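Local coordinates for protein lipopolysaccharide heptosyltransferase 2 (Escherichia coli, PDB 1PSW) that transfers a heptose from ADP-L-glycero-D-manno-heptose to the heptosyl-Kdo2-lipid A acceptor, adding the second heptose of the lipopolysaccharide core, at residues G12-S17 against P43-M48; R180-F185 against G213-L218; A278-L283 against S299-V304. All blocks are in the same frame, centred on the assembly; numbering follows the deposited sequence.

The protein belongs to the GT-B clan, and the contacts sample its two Rossmann-like halves. Interaction 1 joins a helix of the N-terminal half to a short helix and the turn after it, while interactions 2 and 3 both reach the six-stranded parallel sheet of the C-terminal half, their centres about 17 Å apart. Interactions 1 and 3 also have centres about 17 Å apart, yet touch across the interdomain boundary, where M15 CE packs 3.8 Å from A278 CB. Interaction 2 stands farther back, its nearest atoms about 14 Å from interaction 1 and about 7 Å from interaction 3. GT-B enzymes generally bind substrates between the halves, so interaction 1 is probably closer to that cleft.

Interaction 1 of 3, residues G12-S17 against P43-M48; sequences GDMMMS and PLLSRM
M15 and L44 bring the two backbones closest, with their CA atoms 8.2 Å apart, and no hydrogen bond crosses between the segments. Both belong to the N-terminal Rossmann-like half of a GT-B fold. Residues 12-17 lie in helix 11-27, which follows strand 2-6, the first in the chain, and 43-48 start in the short helix 42-45 and leave it through a type I turn from L45 to M48. What joins them is a buried cluster of apolar side chains, made by three selenomethionines and two leucines.

M14 is at its centre. With CG anti to the backbone N (chi1 -180°), it slides past L44 in the opposite direction, and its CG lies 3.9 Å from L44 CD2. Chi2 (58°) then turns SE to L45 CD2, 3.7 Å away, where the two side chains cross at about a right angle. M15 adds a looser contact, SE to L44 CD1 at 4.2 Å. L44 itself also packs on L252 and V256 of helix 252-260, and M15 on H274 of helix 271-278, which places the cluster where the two halves of the enzyme meet.

From the other segment M48 reaches back toward M14, crossing it obliquely. Its terminal CE comes within 3.9 Å of M14 CG and 3.7 Å of M14 O. The methyl only packs on that oxygen, M14 O, whose hydrogen bond comes from S17 OG at 2.6 Å, tilted 22° from the carbonyl plane.

Interaction 2 of 3, residues R180-F185 against G213-L218; sequences RPMIGF and GYQVVL
R180 meets G213 and Y214 where two parallel strands of the beta-alpha-beta crossover 182-186, 199-211, 215-218 begin, in the C-terminal Rossmann-like sheet. Its chain bends at chi3, which turns NE back toward G213, and one face of the guanidinium lies against the G213 carbonyl. NH2 donates to Y214 O (2.8 Å, 166° at the hydrogen), which lies in the guanidinium plane, though NH2 stands above the Y214 carbonyl plane. W242 adds a cation-pi contact. An alanine here would probably leave Y214 O without this donor and W242 without its cation. R180 O accepts from Q215 NE2 at 2.7 Å; NE2 also hydrogen-bonds to S177 O. Q215 CG, set between its own N and carbonyl carbon (chi1 65°), rests against P181 O and M182 CG.

P181 puts CG 3.5 Å from Y214 CD1, and its O takes the N-H of Q215. M182 runs side by side with Q215, CG 3.6 Å from NE2. I183 carries the ladder on, donating to Q215 O and accepting from V217 N, with its CG1 3.7 Å from Y214 CD1. G184 brings its CA to V217 O in a C-H...O contact, while its N-H and C=O pair with strand 264-268. F185 N donates to V217 O, and the pairing runs on to F219. The F185 ring takes V216 CG1 over one face, 3.7 Å from the centroid and 16° off the normal.

Interaction 3 of 3, residues A278-L283 against S299-V304; sequences ALNRPL and SHKARV
L283 and A302 form a single parallel bridge, their CA atoms 4.7 Å apart. In it L283 N donates to K301 O at 3.2 Å, and L283 O accepts from R303 N at 2.9 Å. On the face of the sheet that both residues share, L283 CD2 touches A302 CB at 3.8 Å. Before the bridge the contact is carried by K301, whose chain, extended beyond CG, runs across N280 at a slant. Its CD lies 3.6 Å from N280 O and its CE 3.7 Å from N280 ND2.

This is the start of the last two strands, 283-287 and 302-306, of the six-stranded parallel sheet in the C-terminal half of the GT-B fold; strand 302-306 is at its edge. N280, with positive phi, ends helix 271-278 in a Schellman motif. S299 opens the other segment with an ST turn, its OG accepting from K301 N.

Water stitches the two loops together. One molecule donates to N280 O and accepts from K301 NZ, and another joins R281 O to S299 OG. The charged ends of R281 and K301 stay apart, NH2 to NZ 5.1 Å. The first of these waters and one more each lie between R281 NH2 and K301 NZ, their bonds to R281 weak, and would probably soften the repulsion. R281 NH1 pairs instead with E346 in a salt bridge, and one face of its guanidinium carries P282 CD, 3.6 Å above the centre.

Interaction 1 of 3, residues G12-S17 against P43-M48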
loop_
_atom_site.group_PDB
_atom_site.type_symbol
_atom_site.label_atom_id
_atom_site.label_comp_id
_atom_site.label_asym_id
_atom_site.label_seq_id
_atom_site.Cartn_x
_atom_site.Cartn_y
_atom_site.Cartn_z
ATOM N N GLY A 12 2.332 -0.785 2.049
ATOM C CA GLY A 12 2.771 -0.759 0.665
ATOM C C GLY A 12 3.021 -2.143 0.102
ATOM O O GLY A 12 2.454 -2.510 -0.927
ATOM N N ASP A 13 3.872 -2.905 0.783
ATOM C CA ASP A 13 4.228 -4.252 0.375
ATOM C C ASP A 13 3.001 -5.156 0.273
ATOM O O ASP A 13 2.889 -5.952 -0.655
ATOM C CB ASP A 13 5.234 -4.843 1.366
ATOM C CG ASP A 13 6.574 -4.133 1.337
ATOM O OD1 ASP A 13 6.677 -3.063 0.701
ATOM O OD2 ASP A 13 7.531 -4.643 1.957
HETATM N N MSE A 14 2.082 -5.033 1.225
HETATM C CA MSE A 14 0.875 -5.851 1.205
HETATM C C MSE A 14 0.049 -5.525 -0.038
HETATM O O MSE A 14 -0.509 -6.413 -0.679
HETATM C CB MSE A 14 0.031 -5.599 2.459
HETATM C CG MSE A 14 -1.258 -6.427 2.523
HETATM SE SE MSE A 14 -0.948 -8.360 2.449
HETATM C CE MSE A 14 -0.154 -8.601 4.189
HETATM N N MSE A 15 -0.031 -4.248 -0.377
HETATM C CA MSE A 15 -0.789 -3.850 -1.545
HETATM C C MSE A 15 -0.131 -4.498 -2.773
HETATM O O MSE A 15 -0.815 -5.054 -3.633
HETATM C CB MSE A 15 -0.796 -2.318 -1.651
HETATM C CG MSE A 15 -1.948 -1.733 -2.502
HETATM SE SE MSE A 15 -3.713 -2.156 -1.806
HETATM C CE MSE A 15 -4.324 -3.384 -3.197
HETATM N N MSE A 16 1.199 -4.441 -2.848
HETATM C CA MSE A 16 1.916 -5.035 -3.973
HETATM C C MSE A 16 1.712 -6.543 -4.056
HETATM O O MSE A 16 1.691 -7.102 -5.143
HETATM C CB MSE A 16 3.425 -4.770 -3.873
HETATM C CG MSE A 16 3.805 -3.324 -3.841
HETATM SE SE MSE A 16 2.946 -2.383 -5.248
HETATM C CE MSE A 16 3.936 -3.107 -6.691
ATOM N N SER A 17 1.570 -7.200 -2.909
ATOM C CA SER A 17 1.408 -8.644 -2.903
ATOM C C SER A 17 0.117 -9.069 -3.583
ATOM O O SER A 17 -0.030 -10.228 -3.969
ATOM C CB SER A 17 1.475 -9.201 -1.478
ATOM O OG SER A 17 0.350 -8.836 -0.699
ATOM N N PRO A 43 -7.940 -5.937 7.772
ATOM C CA PRO A 43 -8.848 -5.009 7.085
ATOM C C PRO A 43 -8.547 -4.821 5.598
ATOM O O PRO A 43 -9.458 -4.816 4.771
ATOM C CB PRO A 43 -8.681 -3.716 7.880
ATOM C CG PRO A 43 -8.401 -4.222 9.262
ATOM C CD PRO A 43 -7.405 -5.323 9.000
ATOM N N LEU A 44 -7.270 -4.675 5.258
ATOM C CA LEU A 44 -6.877 -4.478 3.865
ATOM C C LEU A 44 -7.146 -5.730 3.042
ATOM O O LEU A 44 -7.655 -5.659 1.916
ATOM C CB LEU A 44 -5.396 -4.113 3.787
ATOM C CG LEU A 44 -4.871 -3.648 2.431
ATOM C CD1 LEU A 44 -5.737 -2.519 1.903
ATOM C CD2 LEU A 44 -3.428 -3.194 2.572
ATOM N N LEU A 45 -6.797 -6.878 3.608
ATOM C CA LEU A 45 -7.007 -8.154 2.938
ATOM C C LEU A 45 -8.484 -8.385 2.648
ATOM O O LEU A 45 -8.836 -9.019 1.651
ATOM C CB LEU A 45 -6.480 -9.295 3.810
ATOM C CG LEU A 45 -4.961 -9.344 3.986
ATOM C CD1 LEU A 45 -4.605 -10.295 5.116
ATOM C CD2 LEU A 45 -4.307 -9.775 2.680
ATOM N N SER A 46 -9.347 -7.878 3.522
ATOM C CA SER A 46 -10.781 -8.071 3.342
ATOM C C SER A 46 -11.274 -7.306 2.116
ATOM O O SER A 46 -12.371 -7.563 1.623
ATOM C CB SER A 46 -11.554 -7.614 4.583
ATOM O OG SER A 46 -11.629 -6.199 4.650
ATOM N N ARG A 47 -10.464 -6.371 1.623
ATOM C CA ARG A 47 -10.833 -5.604 0.444
ATOM C C ARG A 47 -10.346 -6.267 -0.841
ATOM O O ARG A 47 -10.688 -5.808 -1.930
ATOM C CB ARG A 47 -10.279 -4.173 0.528
ATOM C CG ARG A 47 -10.748 -3.367 1.722
ATOM C CD ARG A 47 -12.266 -3.249 1.779
ATOM N NE ARG A 47 -12.856 -2.797 0.517
ATOM C CZ ARG A 47 -14.141 -2.473 0.383
ATOM N NH1 ARG A 47 -14.956 -2.545 1.430
ATOM N NH2 ARG A 47 -14.617 -2.093 -0.792
HETATM N N MSE A 48 -9.543 -7.329 -0.714
HETATM C CA MSE A 48 -9.008 -8.063 -1.865
HETATM C C MSE A 48 -9.836 -9.319 -2.124
HETATM O O MSE A 48 -9.875 -10.232 -1.292
HETATM C CB MSE A 48 -7.554 -8.474 -1.609
HETATM C CG MSE A 48 -6.593 -7.313 -1.439
HETATM SE SE MSE A 48 -4.840 -7.949 -1.012
HETATM C CE MSE A 48 -4.153 -6.390 -0.041
#

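Interaction 2 of 3, residues R180-F185 against G213-L218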
loop_
_atom_site.group_PDB
_atom_site.type_symbol
_atom_site.label_atom_id
_atom_site.label_comp_id
_atom_site.label_asym_id
_atom_site.label_seq_id
_atom_site.Cartn_x
_atom_site.Cartn_y
_atom_site.Cartn_z
ATOM N N ARG A 180 -19.243 19.412 -0.083
ATOM C CA ARG A 180 -18.053 19.797 -0.836
ATOM C C ARG A 180 -17.175 18.591 -1.156
ATOM O O ARG A 180 -17.052 17.667 -0.346
ATOM C CB ARG A 180 -17.254 20.875 -0.074
ATOM C CG ARG A 180 -17.789 22.286 -0.340
ATOM C CD ARG A 180 -17.427 23.320 0.722
ATOM N NE ARG A 180 -15.997 23.554 0.832
ATOM C CZ ARG A 180 -15.430 24.758 0.922
ATOM N NH1 ARG A 180 -16.166 25.862 0.913
ATOM N NH2 ARG A 180 -14.112 24.859 1.019
ATOM N N PRO A 181 -16.583 18.568 -2.365
ATOM C CA PRO A 181 -15.708 17.473 -2.798
ATOM C C PRO A 181 -14.481 17.388 -1.897
ATOM O O PRO A 181 -14.023 18.401 -1.368
ATOM C CB PRO A 181 -15.370 17.845 -4.243
ATOM C CG PRO A 181 -15.469 19.343 -4.245
ATOM C CD PRO A 181 -16.721 19.574 -3.434
HETATM N N MSE A 182 -13.945 16.184 -1.738
HETATM C CA MSE A 182 -12.808 15.979 -0.863
HETATM C C MSE A 182 -11.477 15.689 -1.528
HETATM O O MSE A 182 -11.392 14.992 -2.542
HETATM C CB MSE A 182 -13.091 14.825 0.098
HETATM C CG MSE A 182 -14.499 14.809 0.648
HETATM SE SE MSE A 182 -14.799 13.292 1.812
HETATM C CE MSE A 182 -14.646 11.882 0.545
ATOM N N ILE A 183 -10.430 16.222 -0.919
ATOM C CA ILE A 183 -9.070 15.983 -1.369
ATOM C C ILE A 183 -8.457 15.290 -0.157
ATOM O O ILE A 183 -8.649 15.728 0.979
ATOM C CB ILE A 183 -8.320 17.294 -1.645
ATOM C CG1 ILE A 183 -8.993 18.048 -2.809
ATOM C CG2 ILE A 183 -6.857 16.987 -1.952
ATOM C CD1 ILE A 183 -8.867 17.351 -4.157
ATOM N N GLY A 184 -7.751 14.192 -0.384
ATOM C CA GLY A 184 -7.141 13.497 0.729
ATOM C C GLY A 184 -5.640 13.727 0.794
ATOM O O GLY A 184 -4.979 13.784 -0.237
ATOM N N PHE A 185 -5.111 13.888 2.008
ATOM C CA PHE A 185 -3.674 14.078 2.237
ATOM C C PHE A 185 -3.166 12.892 3.062
ATOM O O PHE A 185 -3.859 12.414 3.954
ATOM C CB PHE A 185 -3.385 15.352 3.060
ATOM C CG PHE A 185 -3.598 16.656 2.327
ATOM C CD1 PHE A 185 -3.986 16.682 0.996
ATOM C CD2 PHE A 185 -3.393 17.870 2.990
ATOM C CE1 PHE A 185 -4.176 17.900 0.320
ATOM C CE2 PHE A 185 -3.578 19.092 2.335
ATOM C CZ PHE A 185 -3.969 19.104 0.995
ATOM N N GLY A 213 -12.903 25.650 -2.946
ATOM C CA GLY A 213 -14.182 24.975 -2.794
ATOM C C GLY A 213 -14.104 23.511 -2.388
ATOM O O GLY A 213 -15.118 22.816 -2.393
ATOM N N TYR A 214 -12.913 23.040 -2.034
ATOM C CA TYR A 214 -12.724 21.655 -1.614
ATOM C C TYR A 214 -12.637 21.560 -0.093
ATOM O O TYR A 214 -12.532 22.573 0.599
ATOM C CB TYR A 214 -11.421 21.095 -2.217
ATOM C CG TYR A 214 -11.453 20.883 -3.714
ATOM C CD1 TYR A 214 -11.990 19.713 -4.259
ATOM C CD2 TYR A 214 -10.966 21.859 -4.590
ATOM C CE1 TYR A 214 -12.045 19.522 -5.639
ATOM C CE2 TYR A 214 -11.016 21.673 -5.973
ATOM C CZ TYR A 214 -11.558 20.506 -6.486
ATOM O OH TYR A 214 -11.625 20.318 -7.846
ATOM N N GLN A 215 -12.713 20.337 0.425
ATOM C CA GLN A 215 -12.534 20.097 1.851
ATOM C C GLN A 215 -11.367 19.113 1.881
ATOM O O GLN A 215 -11.139 18.388 0.911
ATOM C CB GLN A 215 -13.784 19.497 2.504
ATOM C CG GLN A 215 -14.179 18.103 2.047
ATOM C CD GLN A 215 -15.316 17.543 2.882
ATOM O OE1 GLN A 215 -15.165 17.336 4.087
ATOM N NE2 GLN A 215 -16.463 17.305 2.251
ATOM N N VAL A 216 -10.623 19.092 2.979
ATOM C CA VAL A 216 -9.457 18.225 3.087
ATOM C C VAL A 216 -9.621 17.177 4.183
ATOM O O VAL A 216 -10.250 17.423 5.215
ATOM C CB VAL A 216 -8.185 19.086 3.355
ATOM C CG1 VAL A 216 -6.964 18.205 3.590
ATOM C CG2 VAL A 216 -7.951 20.014 2.168
ATOM N N VAL A 217 -9.072 15.994 3.929
ATOM C CA VAL A 217 -9.117 14.901 4.883
ATOM C C VAL A 217 -7.705 14.347 4.986
ATOM O O VAL A 217 -7.067 14.066 3.973
ATOM C CB VAL A 217 -10.072 13.775 4.412
ATOM C CG1 VAL A 217 -10.123 12.661 5.453
ATOM C CG2 VAL A 217 -11.464 14.336 4.160
ATOM N N LEU A 218 -7.225 14.187 6.215
ATOM C CA LEU A 218 -5.873 13.686 6.472
ATOM C C LEU A 218 -5.953 12.224 6.881
ATOM O O LEU A 218 -6.677 11.885 7.816
ATOM C CB LEU A 218 -5.226 14.496 7.605
ATOM C CG LEU A 218 -5.406 16.017 7.505
ATOM C CD1 LEU A 218 -4.908 16.716 8.768
ATOM C CD2 LEU A 218 -4.657 16.534 6.274
#

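Interaction 3 of 3, residues A278-L283 against S299-V304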
loop_
_atom_site.group_PDB
_atom_site.type_symbol
_atom_site.label_atom_id
_atom_site.label_comp_id
_atom_site.label_asym_id
_atom_site.label_seq_id
_atom_site.Cartn_x
_atom_site.Cartn_y
_atom_site.Cartn_z
ATOM N N ALA A 278 -3.947 1.808 -6.363
ATOM C CA ALA A 278 -4.750 0.621 -6.626
ATOM C C ALA A 278 -6.203 0.996 -6.871
ATOM O O ALA A 278 -6.910 0.309 -7.606
ATOM C CB ALA A 278 -4.650 -0.340 -5.448
ATOM N N LEU A 279 -6.641 2.085 -6.248
ATOM C CA LEU A 279 -8.011 2.566 -6.400
ATOM C C LEU A 279 -8.173 3.404 -7.664
ATOM O O LEU A 279 -9.280 3.813 -8.007
ATOM C CB LEU A 279 -8.408 3.396 -5.175
ATOM C CG LEU A 279 -8.644 2.572 -3.906
ATOM C CD1 LEU A 279 -8.633 3.469 -2.661
ATOM C CD2 LEU A 279 -9.993 1.848 -4.035
ATOM N N ASN A 280 -7.059 3.672 -8.342
ATOM C CA ASN A 280 -7.073 4.458 -9.576
ATOM C C ASN A 280 -7.581 5.891 -9.345
ATOM O O ASN A 280 -8.304 6.452 -10.172
ATOM C CB ASN A 280 -7.952 3.756 -10.619
ATOM C CG ASN A 280 -7.684 4.238 -12.034
ATOM O OD1 ASN A 280 -6.531 4.399 -12.431
ATOM N ND2 ASN A 280 -8.742 4.458 -12.803
ATOM N N ARG A 281 -7.213 6.469 -8.210
ATOM C CA ARG A 281 -7.615 7.828 -7.884
ATOM C C ARG A 281 -6.512 8.774 -8.359
ATOM O O ARG A 281 -5.334 8.422 -8.317
ATOM C CB ARG A 281 -7.787 7.985 -6.361
ATOM C CG ARG A 281 -8.968 7.238 -5.729
ATOM C CD ARG A 281 -10.287 7.965 -5.972
ATOM N NE ARG A 281 -10.733 7.809 -7.336
ATOM C CZ ARG A 281 -11.275 8.769 -8.070
ATOM N NH1 ARG A 281 -11.451 9.990 -7.580
ATOM N NH2 ARG A 281 -11.626 8.494 -9.319
ATOM N N PRO A 282 -6.873 9.973 -8.845
ATOM C CA PRO A 282 -5.816 10.888 -9.287
ATOM C C PRO A 282 -4.945 11.116 -8.061
ATOM O O PRO A 282 -5.459 11.290 -6.957
ATOM C CB PRO A 282 -6.583 12.137 -9.686
ATOM C CG PRO A 282 -7.880 11.573 -10.198
ATOM C CD PRO A 282 -8.207 10.509 -9.168
ATOM N N LEU A 283 -3.636 11.111 -8.252
ATOM C CA LEU A 283 -2.739 11.278 -7.126
ATOM C C LEU A 283 -1.440 11.971 -7.489
ATOM O O LEU A 283 -0.920 11.821 -8.589
ATOM C CB LEU A 283 -2.461 9.901 -6.504
ATOM C CG LEU A 283 -1.277 9.692 -5.563
ATOM C CD1 LEU A 283 -1.697 8.929 -4.312
ATOM C CD2 LEU A 283 -0.202 8.934 -6.319
ATOM N N SER A 299 -0.282 3.323 -11.378
ATOM C CA SER A 299 -1.545 3.886 -11.826
ATOM C C SER A 299 -1.262 4.902 -12.914
ATOM O O SER A 299 -0.286 5.648 -12.835
ATOM C CB SER A 299 -2.255 4.584 -10.661
ATOM O OG SER A 299 -3.457 5.216 -11.089
ATOM N N HIS A 300 -2.115 4.929 -13.929
ATOM C CA HIS A 300 -1.950 5.881 -15.018
ATOM C C HIS A 300 -2.384 7.287 -14.604
ATOM O O HIS A 300 -2.075 8.254 -15.290
ATOM C CB HIS A 300 -2.767 5.454 -16.234
ATOM C CG HIS A 300 -2.245 4.237 -16.926
ATOM N ND1 HIS A 300 -2.838 3.716 -18.058
ATOM C CD2 HIS A 300 -1.185 3.433 -16.660
ATOM C CE1 HIS A 300 -2.171 2.650 -18.456
ATOM N NE2 HIS A 300 -1.159 2.456 -17.624
ATOM N N LYS A 301 -3.083 7.395 -13.475
ATOM C CA LYS A 301 -3.576 8.685 -13.006
ATOM C C LYS A 301 -2.695 9.308 -11.936
ATOM O O LYS A 301 -3.061 10.311 -11.329
ATOM C CB LYS A 301 -5.016 8.539 -12.495
ATOM C CG LYS A 301 -5.995 8.044 -13.561
ATOM C CD LYS A 301 -7.446 8.274 -13.161
ATOM C CE LYS A 301 -8.385 7.877 -14.291
ATOM N NZ LYS A 301 -9.775 8.388 -14.102
ATOM N N ALA A 302 -1.523 8.714 -11.721
ATOM C CA ALA A 302 -0.566 9.221 -10.743
ATOM C C ALA A 302 0.507 10.077 -11.422
ATOM O O ALA A 302 0.862 9.857 -12.581
ATOM C CB ALA A 302 0.096 8.057 -10.011
ATOM N N ARG A 303 1.002 11.067 -10.689
ATOM C CA ARG A 303 2.060 11.941 -11.167
ATOM C C ARG A 303 3.053 12.028 -10.017
ATOM O O ARG A 303 2.663 12.114 -8.846
ATOM C CB ARG A 303 1.528 13.337 -11.511
ATOM C CG ARG A 303 0.577 13.370 -12.707
ATOM C CD ARG A 303 1.253 12.849 -13.976
ATOM N NE ARG A 303 0.405 12.975 -15.163
ATOM C CZ ARG A 303 -0.623 12.181 -15.453
ATOM N NH1 ARG A 303 -0.951 11.180 -14.644
ATOM N NH2 ARG A 303 -1.324 12.388 -16.562
ATOM N N VAL A 304 4.335 11.989 -10.357
ATOM C CA VAL A 304 5.394 12.051 -9.367
ATOM C C VAL A 304 6.160 13.350 -9.493
ATOM O O VAL A 304 6.506 13.779 -10.595
ATOM C CB VAL A 304 6.382 10.878 -9.531
ATOM C CG1 VAL A 304 7.660 11.164 -8.751
ATOM C CG2 VAL A 304 5.740 9.574 -9.026
HETATM O O HOH W 1 -4.096 2.854 -14.144
HETATM O O HOH W 2 -10.105 7.189 -11.930
HETATM O O HOH W 3 -3.629 6.661 -8.934
HETATM O O HOH W 4 -11.084 9.895 -11.634
#